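Aldehyde dehydrogenase (Burkholderia vietnamiensis, PDB 5KF0) probably oxidises aldehydes to carboxylic acids with a nicotinamide cofactor, and binds NADPH in this crystal. Local coordinates at residues Glu93-Cys96 with Ile97-Lys101. Numbering follows the deposited sequence. Where two conformers were deposited one is given.
Sequences EALC and IEAGK. With MG (magnesium ion), chain F.
Ile97 packs on Glu93, and Leu95 on Ala99 and Lys101, at the C-terminal end of helix 88-99, where the chain unwinds through Gly100, with positive phi, into Lys101. Ile97 N closes a helical turn on Glu93 O at 2.9 Å. Its CG1 stands beside its own backbone N (chi1 -66°), which lays the branch over that same carbonyl and carries CD1 along the Glu93 side chain, 3.7 Å from CG. The two side chains lie alongside each other, pointing the same way. Past this apolar stem, Glu93 OE2 binds magnesium at 1.9 Å, a site completed by His6 and His8 of what is evidently an N-terminal histidine tag.

Two residues on, Ala99 N bonds to Leu95 O, and in the conformer given here Leu95 CD1 meets Ala99 CB at 3.9 Å. In that conformer the aliphatic part of Lys101 passes slantwise over Leu95, CD against CG at 4.0 Å, while NZ reaches on to Glu109, Gln288 and Tyr287. Leu95 and Cys96 also pack on helix 103-123. The Glu98 carboxylate accepts the backbone N-H groups of Val192 and Gly193. Cys96 O receives a weak, bent bond from Lys101 N (3.3 Å, 121°). Cys96 CA makes a C-H...O contact with Lys101 O at 3.4 Å.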
ATOM      1  N   GLU A  93      10.205  36.430  13.845  1.00 17.08           N
ATOM      2  CA  GLU A  93      10.791  37.297  14.858  1.00 17.79           C
ATOM      3  C   GLU A  93      10.563  36.737  16.255  1.00 17.94           C
ATOM      4  O   GLU A  93      11.460  36.787  17.102  1.00 16.85           O
ATOM      5  CB  GLU A  93      10.229  38.717  14.759  1.00 17.32           C
ATOM      6  CG  GLU A  93      10.650  39.552  15.965  1.00 23.55           C
ATOM      7  CD  GLU A  93      10.423  41.037  15.808  1.00 33.85           C
ATOM      8  OE1 GLU A  93       9.396  41.441  15.224  1.00 32.32           O
ATOM      9  OE2 GLU A  93      11.288  41.801  16.285  1.00 32.26           O
ATOM     10  N   ALA A  94       9.362  36.212  16.520  1.00 15.47           N
ATOM     11  CA  ALA A  94       9.099  35.615  17.828  1.00 18.72           C
ATOM     12  C   ALA A  94      10.086  34.492  18.108  1.00 17.62           C
ATOM     13  O   ALA A  94      10.646  34.395  19.208  1.00 16.06           O
ATOM     14  CB  ALA A  94       7.664  35.096  17.893  1.00 17.44           C
ATOM     15  N   LEU A  95      10.329  33.655  17.104  1.00 16.01           N
ATOM     16  CA  LEU A  95      11.276  32.559  17.253  0.66 15.94           C
ATOM     17  C   LEU A  95      12.691  33.082  17.474  1.00 16.48           C
ATOM     18  O   LEU A  95      13.429  32.565  18.322  1.00 16.65           O
ATOM     19  CB  LEU A  95      11.200  31.666  16.018  0.66 20.58           C
ATOM     20  CG  LEU A  95      12.183  30.528  15.824  0.66 15.84           C
ATOM     21  CD1 LEU A  95      12.188  29.614  17.044  0.66 21.94           C
ATOM     22  CD2 LEU A  95      11.746  29.767  14.580  0.66 15.21           C
ATOM     23  N   CYS A  96      13.083  34.110  16.725  1.00 16.17           N
ATOM     24  CA  CYS A  96      14.399  34.706  16.890  1.00 15.76           C
ATOM     25  C   CYS A  96      14.600  35.188  18.323  1.00 15.95           C
ATOM     26  O   CYS A  96      15.641  34.938  18.939  1.00 16.74           O
ATOM     27  CB  CYS A  96      14.540  35.856  15.896  1.00 16.25           C
ATOM     28  SG  CYS A  96      16.104  36.673  15.878  1.00 18.43           S
ATOM     29  N   ILE A  97      13.595  35.864  18.875  1.00 13.62           N
ATOM     30  CA  ILE A  97      13.716  36.430  20.212  1.00 13.90           C
ATOM     31  C   ILE A  97      13.743  35.325  21.262  1.00 15.29           C
ATOM     32  O   ILE A  97      14.683  35.232  22.064  1.00 15.23           O
ATOM     33  CB  ILE A  97      12.576  37.426  20.470  1.00 15.81           C
ATOM     34  CG1 ILE A  97      12.717  38.631  19.546  1.00 16.93           C
ATOM     35  CG2 ILE A  97      12.581  37.882  21.937  1.00 16.78           C
ATOM     36  CD1 ILE A  97      11.481  39.513  19.534  1.00 19.82           C
ATOM     37  N   GLU A  98      12.707  34.479  21.288  1.00 14.01           N
ATOM     38  CA  GLU A  98      12.535  33.588  22.428  1.00 13.83           C
ATOM     39  C   GLU A  98      13.473  32.386  22.396  1.00 14.60           C
ATOM     40  O   GLU A  98      13.734  31.801  23.453  1.00 15.39           O
ATOM     41  CB  GLU A  98      11.075  33.110  22.537  1.00 16.31           C
ATOM     42  CG  GLU A  98      10.595  32.111  21.500  1.00 14.20           C
ATOM     43  CD  GLU A  98       9.147  31.695  21.748  1.00 17.03           C
ATOM     44  OE1 GLU A  98       8.667  31.902  22.885  1.00 17.52           O
ATOM     45  OE2 GLU A  98       8.492  31.179  20.811  1.00 16.07           O
ATOM     46  N   ALA A  99      13.962  31.983  21.221  1.00 13.15           N
ATOM     47  CA  ALA A  99      14.944  30.910  21.149  1.00 13.26           C
ATOM     48  C   ALA A  99      16.352  31.417  20.885  1.00 15.55           C
ATOM     49  O   ALA A  99      17.295  30.620  20.915  1.00 17.26           O
ATOM     50  CB  ALA A  99      14.556  29.885  20.072  1.00 12.82           C
ATOM     51  N   GLY A 100      16.522  32.714  20.645  1.00 14.25           N
ATOM     52  CA  GLY A 100      17.827  33.226  20.264  1.00 14.47           C
ATOM     53  C   GLY A 100      18.317  32.662  18.949  1.00 14.92           C
ATOM     54  O   GLY A 100      19.528  32.594  18.719  1.00 16.71           O
ATOM     55  N   LYS A 101      17.402  32.277  18.072  1.00 13.96           N
ATOM     56  CA  LYS A 101      17.738  31.575  16.836  1.00 13.91           C
ATOM     57  C   LYS A 101      18.036  32.581  15.726  1.00 15.27           C
ATOM     58  O   LYS A 101      17.218  33.476  15.474  1.00 14.07           O
ATOM     59  CB  LYS A 101      16.587  30.650  16.432  1.00 13.31           C
ATOM     60  CG  LYS A 101      16.819  29.825  15.169  1.00 13.25           C
ATOM     61  CD  LYS A 101      15.680  28.788  15.021  1.00 12.66           C
ATOM     62  CE  LYS A 101      15.892  27.862  13.830  1.00 19.82           C
ATOM     63  NZ  LYS A 101      15.341  26.489  14.145  1.00 20.69           N
TER
HETATM   64 MG    MG F 502      10.767  43.629  16.428  1.00 14.07          MG